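Local coordinates for protein malate Synthase (Haloferax volcanii, PDB 3PUG) that catalyses the magnesium-dependent Claisen condensation of acetyl-CoA with glyoxylate and the hydrolysis that follows, yielding malate and CoA for the glyoxylate cycle, at residues T2-D7 with G224-D229; W46-E51 with I81-V86; W87-P92 with I121-G126. All coordinates share one frame; numbering follows the deposited sequence.

Interaction 1 of 3, residues T2-D7 with G224-D229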
# COMPACT_ATOMS: atom_id res chain seq x y z
N THR A 2 0.67 -3.17 -20.90
CA THR A 2 0.37 -4.63 -20.66
C THR A 2 -1.05 -5.06 -21.07
O THR A 2 -2.05 -4.37 -20.84
CB THR A 2 0.70 -5.05 -19.19
OG1 THR A 2 1.72 -4.19 -18.68
CG2 THR A 2 1.19 -6.52 -19.08
N GLU A 3 -1.15 -6.22 -21.71
CA GLU A 3 -2.43 -6.60 -22.31
C GLU A 3 -3.05 -7.89 -21.82
O GLU A 3 -2.38 -8.88 -21.50
CB GLU A 3 -2.34 -6.58 -23.83
CG GLU A 3 -2.70 -5.21 -24.35
CD GLU A 3 -2.17 -4.99 -25.74
OE1 GLU A 3 -1.61 -5.96 -26.31
OE2 GLU A 3 -2.33 -3.86 -26.25
N ARG A 4 -4.38 -7.83 -21.80
CA ARG A 4 -5.23 -8.91 -21.35
C ARG A 4 -5.37 -10.02 -22.38
O ARG A 4 -5.51 -9.78 -23.59
CB ARG A 4 -6.57 -8.32 -20.95
CG ARG A 4 -6.41 -7.49 -19.71
CD ARG A 4 -7.60 -6.62 -19.44
NE ARG A 4 -7.23 -5.92 -18.22
CZ ARG A 4 -6.66 -4.72 -18.17
NH1 ARG A 4 -6.45 -4.05 -19.30
NH2 ARG A 4 -6.36 -4.19 -16.98
N ARG A 5 -5.32 -11.25 -21.90
CA ARG A 5 -5.22 -12.38 -22.80
C ARG A 5 -6.57 -13.07 -23.00
O ARG A 5 -6.64 -14.16 -23.55
CB ARG A 5 -4.16 -13.35 -22.27
CG ARG A 5 -2.74 -12.83 -22.45
CD ARG A 5 -1.76 -13.37 -21.40
NE ARG A 5 -2.34 -13.61 -20.07
CZ ARG A 5 -2.35 -12.73 -19.08
NH1 ARG A 5 -1.81 -11.54 -19.24
NH2 ARG A 5 -2.90 -13.03 -17.91
N HIS A 6 -7.65 -12.45 -22.54
CA HIS A 6 -8.90 -13.20 -22.45
C HIS A 6 -10.04 -12.58 -23.27
O HIS A 6 -9.94 -11.39 -23.65
CB HIS A 6 -9.19 -13.57 -20.97
CG HIS A 6 -8.27 -14.64 -20.48
ND1 HIS A 6 -7.04 -14.38 -19.92
CD2 HIS A 6 -8.33 -15.99 -20.63
CE1 HIS A 6 -6.39 -15.51 -19.73
NE2 HIS A 6 -7.16 -16.51 -20.13
N ASP A 7 -11.07 -13.36 -23.58
CA ASP A 7 -12.18 -12.79 -24.38
C ASP A 7 -12.83 -11.57 -23.69
O ASP A 7 -13.19 -10.63 -24.41
CB ASP A 7 -13.27 -13.79 -24.80
CG ASP A 7 -12.77 -14.86 -25.78
OD1 ASP A 7 -11.73 -14.63 -26.47
OD2 ASP A 7 -13.43 -15.93 -25.85
N GLY A 224 -1.89 -7.94 -16.86
CA GLY A 224 -2.85 -8.18 -17.92
C GLY A 224 -3.95 -9.12 -17.46
O GLY A 224 -4.34 -10.03 -18.19
N CYS A 225 -4.39 -8.94 -16.22
CA CYS A 225 -5.52 -9.68 -15.67
C CYS A 225 -6.59 -8.66 -15.36
O CYS A 225 -6.35 -7.47 -15.56
CB CYS A 225 -5.18 -10.40 -14.38
SG CYS A 225 -3.93 -11.62 -14.63
N VAL A 226 -7.74 -9.15 -14.91
CA VAL A 226 -8.86 -8.28 -14.56
C VAL A 226 -9.09 -8.36 -13.07
O VAL A 226 -9.26 -9.43 -12.53
CB VAL A 226 -10.13 -8.74 -15.34
CG1 VAL A 226 -11.35 -7.94 -14.89
CG2 VAL A 226 -9.87 -8.59 -16.79
N ALA A 227 -9.13 -7.24 -12.38
CA ALA A 227 -9.36 -7.25 -10.92
C ALA A 227 -10.85 -7.25 -10.56
O ALA A 227 -11.63 -6.53 -11.17
CB ALA A 227 -8.66 -6.04 -10.26
N VAL A 228 -11.24 -8.02 -9.54
CA VAL A 228 -12.62 -8.10 -9.04
C VAL A 228 -12.56 -8.09 -7.51
O VAL A 228 -11.56 -8.50 -6.94
CB VAL A 228 -13.30 -9.42 -9.53
CG1 VAL A 228 -14.73 -9.48 -9.05
CG2 VAL A 228 -13.22 -9.60 -11.04
N ASP A 229 -13.60 -7.60 -6.84
CA ASP A 229 -13.62 -7.46 -5.38
C ASP A 229 -14.47 -8.59 -4.79
O ASP A 229 -15.20 -9.27 -5.55
CB ASP A 229 -14.29 -6.17 -4.96
CG ASP A 229 -13.97 -5.84 -3.50
OD1 ASP A 229 -12.93 -6.36 -3.00
OD2 ASP A 229 -14.68 -5.03 -2.87
O HOH W 1 -6.54 -11.71 -19.17

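Interaction 2 of 3, residues W46-E51 with I81-V86. With K (potassium ion), chain J; GLV (glyoxylic acid), chain B.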
# COMPACT_ATOMS: atom_id res chain seq x y z
N TRP A 46 -20.01 -16.58 -14.20
CA TRP A 46 -20.86 -17.33 -13.27
C TRP A 46 -20.07 -18.44 -12.64
O TRP A 46 -19.47 -19.26 -13.30
CB TRP A 46 -22.19 -17.89 -13.91
CG TRP A 46 -23.00 -18.85 -13.04
CD1 TRP A 46 -23.32 -18.66 -11.71
CD2 TRP A 46 -23.58 -20.09 -13.40
NE1 TRP A 46 -24.01 -19.73 -11.20
CE2 TRP A 46 -24.22 -20.61 -12.24
CE3 TRP A 46 -23.69 -20.80 -14.59
CZ2 TRP A 46 -24.91 -21.83 -12.22
CZ3 TRP A 46 -24.39 -22.01 -14.59
CH2 TRP A 46 -24.97 -22.52 -13.41
N VAL A 47 -20.16 -18.55 -11.34
CA VAL A 47 -19.25 -19.41 -10.65
C VAL A 47 -20.02 -20.50 -9.92
O VAL A 47 -20.39 -20.32 -8.77
CB VAL A 47 -18.35 -18.57 -9.63
CG1 VAL A 47 -17.37 -19.48 -8.90
CG2 VAL A 47 -17.62 -17.43 -10.31
N PRO A 48 -20.30 -21.65 -10.58
CA PRO A 48 -20.85 -22.64 -9.66
C PRO A 48 -19.74 -22.91 -8.68
O PRO A 48 -18.65 -23.29 -9.12
CB PRO A 48 -21.05 -23.88 -10.54
CG PRO A 48 -20.70 -23.49 -11.93
CD PRO A 48 -20.71 -21.96 -11.95
N ASP A 49 -20.05 -22.76 -7.40
CA ASP A 49 -19.08 -22.81 -6.34
C ASP A 49 -19.06 -24.11 -5.60
O ASP A 49 -19.73 -24.23 -4.59
CB ASP A 49 -19.39 -21.73 -5.30
CG ASP A 49 -18.20 -21.45 -4.37
OD1 ASP A 49 -17.15 -22.11 -4.53
OD2 ASP A 49 -18.27 -20.57 -3.48
N ASN A 50 -18.19 -25.04 -5.97
CA ASN A 50 -17.93 -26.19 -5.12
C ASN A 50 -17.06 -25.95 -3.88
O ASN A 50 -16.66 -26.93 -3.19
CB ASN A 50 -17.26 -27.28 -5.95
CG ASN A 50 -17.80 -28.65 -5.63
OD1 ASN A 50 -18.95 -28.75 -5.24
ND2 ASN A 50 -17.00 -29.70 -5.75
N GLU A 51 -16.73 -24.70 -3.57
CA GLU A 51 -15.97 -24.48 -2.33
C GLU A 51 -16.80 -23.93 -1.16
O GLU A 51 -17.46 -24.68 -0.45
CB GLU A 51 -14.70 -23.65 -2.54
CG GLU A 51 -13.71 -23.79 -1.40
CD GLU A 51 -13.22 -22.44 -0.89
OE1 GLU A 51 -13.99 -21.47 -0.98
OE2 GLU A 51 -12.09 -22.30 -0.37
N ILE A 81 -18.85 -19.14 -17.95
CA ILE A 81 -18.95 -20.05 -16.81
C ILE A 81 -17.57 -20.48 -16.29
O ILE A 81 -16.79 -20.99 -17.10
CB ILE A 81 -19.72 -21.33 -17.17
CG1 ILE A 81 -21.21 -21.03 -17.45
CG2 ILE A 81 -19.76 -22.32 -15.98
CD1 ILE A 81 -21.99 -22.17 -18.13
N HIS A 82 -17.29 -20.37 -14.98
CA HIS A 82 -15.99 -20.69 -14.37
C HIS A 82 -16.19 -21.30 -13.00
O HIS A 82 -16.08 -20.57 -12.00
CB HIS A 82 -15.16 -19.42 -14.12
CG HIS A 82 -14.76 -18.66 -15.35
ND1 HIS A 82 -13.49 -18.75 -15.90
CD2 HIS A 82 -15.44 -17.79 -16.13
CE1 HIS A 82 -13.42 -17.96 -16.97
NE2 HIS A 82 -14.60 -17.39 -17.14
N PRO A 83 -16.49 -22.60 -12.88
CA PRO A 83 -16.71 -23.10 -11.51
C PRO A 83 -15.48 -22.97 -10.58
O PRO A 83 -14.35 -23.11 -11.06
CB PRO A 83 -17.02 -24.59 -11.68
CG PRO A 83 -17.09 -24.85 -13.12
CD PRO A 83 -16.60 -23.65 -13.90
N ARG A 84 -15.70 -22.75 -9.28
CA ARG A 84 -14.68 -22.69 -8.25
C ARG A 84 -14.32 -24.05 -7.64
O ARG A 84 -15.20 -24.68 -7.04
CB ARG A 84 -15.15 -21.76 -7.12
CG ARG A 84 -14.05 -21.63 -6.01
CD ARG A 84 -13.99 -20.41 -5.08
NE ARG A 84 -15.08 -20.26 -4.12
CZ ARG A 84 -15.07 -19.37 -3.14
NH1 ARG A 84 -13.99 -18.64 -2.94
NH2 ARG A 84 -16.09 -19.22 -2.31
N MET A 85 -13.04 -24.47 -7.68
CA MET A 85 -12.63 -25.75 -7.09
C MET A 85 -12.22 -25.59 -5.62
O MET A 85 -12.22 -24.47 -5.13
CB MET A 85 -11.53 -26.39 -7.93
CG MET A 85 -12.06 -26.74 -9.30
SD MET A 85 -13.47 -27.91 -9.37
CE MET A 85 -14.92 -26.91 -9.18
N VAL A 86 -11.93 -26.67 -4.90
CA VAL A 86 -11.39 -26.47 -3.59
C VAL A 86 -9.89 -26.33 -3.85
O VAL A 86 -9.43 -26.75 -4.93
CB VAL A 86 -11.66 -27.68 -2.59
CG1 VAL A 86 -13.06 -27.61 -2.09
CG2 VAL A 86 -11.27 -29.10 -3.15
K K J . -12.23 -21.00 2.26
C1 GLV B . -13.82 -15.69 -0.64
O1 GLV B . -13.41 -16.84 -0.68
C2 GLV B . -13.49 -14.92 0.57
O2 GLV B . -13.85 -13.78 0.76
O3 GLV B . -12.82 -15.48 1.56
O HOH W 2 -13.70 -28.90 -5.91
O HOH W 3 -12.10 -19.42 0.17

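Interaction 3 of 3, residues W87-P92 with I121-G126. With K (potassium ion), chain J.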
# COMPACT_ATOMS: atom_id res chain seq x y z
N TRP A 87 -9.16 -25.82 -2.86
CA TRP A 87 -7.70 -25.65 -2.98
C TRP A 87 -7.16 -25.11 -1.66
O TRP A 87 -7.84 -24.42 -0.89
CB TRP A 87 -7.35 -24.69 -4.14
CG TRP A 87 -5.91 -24.47 -4.34
CD1 TRP A 87 -5.12 -23.54 -3.75
CD2 TRP A 87 -5.03 -25.23 -5.20
NE1 TRP A 87 -3.80 -23.70 -4.11
CE2 TRP A 87 -3.72 -24.71 -5.02
CE3 TRP A 87 -5.24 -26.31 -6.07
CZ2 TRP A 87 -2.62 -25.21 -5.70
CZ3 TRP A 87 -4.17 -26.82 -6.71
CH2 TRP A 87 -2.86 -26.26 -6.53
N HIS A 88 -5.89 -25.37 -1.38
CA HIS A 88 -5.35 -24.55 -0.31
C HIS A 88 -3.85 -24.67 -0.26
O HIS A 88 -3.24 -25.79 -0.28
CB HIS A 88 -5.93 -25.02 1.01
CG HIS A 88 -5.81 -24.02 2.11
ND1 HIS A 88 -4.59 -23.66 2.65
CD2 HIS A 88 -6.76 -23.35 2.80
CE1 HIS A 88 -4.80 -22.74 3.58
NE2 HIS A 88 -6.10 -22.52 3.67
N ARG A 89 -3.28 -23.47 -0.17
CA ARG A 89 -1.79 -23.35 -0.08
C ARG A 89 -1.22 -24.22 1.01
O ARG A 89 -0.10 -24.65 0.84
CB ARG A 89 -1.32 -21.94 0.16
CG ARG A 89 -1.75 -21.43 1.49
CD ARG A 89 -1.88 -19.92 1.32
NE ARG A 89 -2.38 -19.37 2.55
CZ ARG A 89 -3.68 -19.18 2.77
NH1 ARG A 89 -4.54 -19.46 1.80
NH2 ARG A 89 -4.12 -18.74 3.96
N ASP A 90 -2.00 -24.57 2.04
CA ASP A 90 -1.46 -25.35 3.15
C ASP A 90 -1.88 -26.82 3.25
O ASP A 90 -1.78 -27.44 4.30
CB ASP A 90 -1.75 -24.65 4.49
CG ASP A 90 -1.04 -23.30 4.58
OD1 ASP A 90 0.04 -23.21 3.94
OD2 ASP A 90 -1.51 -22.37 5.31
N SER A 91 -2.34 -27.42 2.16
CA SER A 91 -3.11 -28.63 2.33
C SER A 91 -3.06 -29.43 1.03
O SER A 91 -3.92 -29.26 0.13
CB SER A 91 -4.53 -28.22 2.68
OG SER A 91 -5.28 -29.39 2.80
N PRO A 92 -2.03 -30.29 0.91
CA PRO A 92 -1.95 -31.08 -0.31
C PRO A 92 -3.23 -31.89 -0.58
O PRO A 92 -3.62 -32.13 -1.72
CB PRO A 92 -0.75 -31.98 -0.08
CG PRO A 92 -0.05 -31.48 1.19
CD PRO A 92 -0.84 -30.39 1.76
N ILE A 121 -9.61 -20.78 -8.42
CA ILE A 121 -8.79 -21.48 -7.46
C ILE A 121 -8.76 -20.56 -6.24
O ILE A 121 -8.11 -19.53 -6.25
CB ILE A 121 -7.40 -21.75 -8.11
CG1 ILE A 121 -7.59 -22.58 -9.38
CG2 ILE A 121 -6.42 -22.41 -7.13
CD1 ILE A 121 -8.27 -23.94 -9.17
N PRO A 122 -9.46 -20.95 -5.17
CA PRO A 122 -9.41 -20.20 -3.89
C PRO A 122 -8.08 -20.36 -3.09
O PRO A 122 -7.28 -21.28 -3.33
CB PRO A 122 -10.55 -20.89 -3.13
CG PRO A 122 -10.37 -22.34 -3.56
CD PRO A 122 -9.96 -22.33 -4.97
N GLU A 123 -7.85 -19.51 -2.10
CA GLU A 123 -6.82 -19.75 -1.06
C GLU A 123 -5.37 -19.91 -1.52
O GLU A 123 -4.54 -20.49 -0.82
CB GLU A 123 -7.16 -21.00 -0.24
CG GLU A 123 -8.45 -20.89 0.53
CD GLU A 123 -8.36 -20.03 1.79
OE1 GLU A 123 -9.38 -19.91 2.49
OE2 GLU A 123 -7.30 -19.42 2.07
N VAL A 124 -5.04 -19.47 -2.72
CA VAL A 124 -3.67 -19.67 -3.15
C VAL A 124 -2.66 -18.93 -2.23
O VAL A 124 -3.06 -17.96 -1.54
CB VAL A 124 -3.47 -19.13 -4.59
CG1 VAL A 124 -4.25 -19.99 -5.61
CG2 VAL A 124 -3.86 -17.66 -4.67
N GLY A 125 -1.40 -19.39 -2.22
CA GLY A 125 -0.31 -18.80 -1.48
C GLY A 125 0.62 -17.93 -2.31
O GLY A 125 0.13 -17.06 -3.00
N GLY A 126 1.94 -18.14 -2.21
CA GLY A 126 3.02 -17.46 -2.92
C GLY A 126 3.10 -17.91 -4.37
O GLY A 126 2.44 -18.86 -4.80
K K J . -12.23 -21.00 2.26
O HOH W 4 -6.63 -17.51 3.81
O HOH W 3 -12.10 -19.42 0.17

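Interaction 1 of 3, residues T2-D7 with G224-D229
The N-terminal tail passes Gly224 with the alpha carbons of Arg4 and Gly224 4.2 Å apart, and the CA-H of Arg4 is directed at the carbonyl O of Gly224 (CA to O 3.5 Å). Gly224 closes a helix in a Schellman motif with positive phi (75°), and a CB on it would run into Glu3 O and Arg5 NH1. Arg4 starts beside its own backbone N (chi1 -69°) and stays extended to NE, which brings its chain across that of Val226 at about a right angle, with CD 4.0 Å from Val226 CG2. Its NE then donates to Cys225 O at 3.2 Å in a bent bond (142°) that arrives from above the carbonyl plane. An alanine in place of Arg4 is likely to leave the Cys225 carbonyl without that donor and to thin the packing beside Val226 CG2. The Arg5 guanidinium turns an edge to Cys225 SG, while its nitrogens donate to the carbonyls of Glu181, Leu183 and Ala223. A water bridges Arg5 N, His6 ND1 and Gly224 O, 2.9 Å from the last. The tail thus lies across the junction where helix 210-223 gives way to strand 226-229, beside strand 183-188.

Interaction 2 of 3, residues W46-E51 with I81-V86
Arg84 holds its guanidinium face against the carboxylate of Glu51, whose OE1 stands over the centre of the group, 3.2 Å from Arg84 CZ. No N-H points at that oxygen, which lies well out of the guanidinium plane, so this salt bridge is one of charge only. At the edge Asp49 is gripped side-on: NE reaches Asp49 OD1 at 2.8 Å in a nearly straight bond (171°), and NH2 takes Asp49 OD2 on its syn side at 2.8 Å. Asp49 OD1 also accepts from Glu51 N on the other face of the carboxylate plane, an Asx turn that sets the loop carrying Glu51. The bend at chi3 of Arg84 (68°) swings the group into this grip, and the remaining nitrogen, NH1, donates to O1 of glyoxylate at 2.9 Å. Glu51 OE2 meanwhile binds a potassium ion. Further back, the chains run nearly parallel, bonded from His82 N to Trp46 O and from Arg84 N to Pro48 O; there Ile81 CG1 lies 3.8 Å from Trp46 CE3, and Pro83 CB packs beside Pro48 CG. As in other (beta/alpha)8 barrels, the site lies at the C-terminal ends of the parallel strands, here the glyoxylate pocket.

Interaction 3 of 3, residues W87-P92 with I121-G126
Trp87 and Ile121 bring together two loops of the (beta/alpha)8 barrel, those that follow strands 80-81 and 118-121. The methyl CG2 of Ile121 is the first bump: it rests over the five-membered ring of Trp87 in a CH-pi contact, 3.7 Å from the centroid. With CG anti to the backbone N (chi1 -179°), the indole reaches along the other loop, meeting this methyl on one face while Val124 CG1 comes near Trp87 CD1. Closer to the backbone, Pro122 CD fits against Trp87 CB at 3.6 Å. Trp87 NE1 donates to Asp129 of helix 127-143. Next along, Glu123 lies against both His88 and Arg89, and His88 CE1 sits over one face of the Arg89 guanidinium, toward its rim. Glu123 CB lies over the face of the His88 imidazole, while Asp90 N binds ND1 in the plane of that ring and steadies it. The hollow is at Gly125: Arg89 CD settles 3.4 Å from Gly125 CA, where a CB on the glycine would collide with Arg89 CB. Beyond Gly125, Arg89 NH1 donates to two acceptors of one residue, Glu123 OE2 at 2.8 Å and Glu123 O at 2.8 Å, and NH2 goes on to a salt bridge with Asp196. A water also joins Arg89 NH2 to Glu123 OE2. The carboxylate is therefore divided: OE2 takes Arg89 through its anti lone pair, and OE1 binds the potassium ion at 3.1 Å.

Interactions 2 and 3 adjoin at the active site, their centres 15 Å apart. They touch, Met85 O packing 3.1 Å from Pro122 CD, and Pro122 also abuts Glu51 and Arg84. Both supply ligands to one potassium ion, Glu51 from one and Glu123 from the other, with Asp52 and Asp192 as further ligands and a shared water. The side chains of Arg84 and Glu123 each come to about 4 Å from the magnesium ion. Arg84 reaches glyoxylate, which Val191 and Asp192 hold through their backbone nitrogens. Interaction 1 stands apart at the start of strand 226-229, its centre 19 Å from that of interaction 2 and 21 Å from that of interaction 3, away from the pocket.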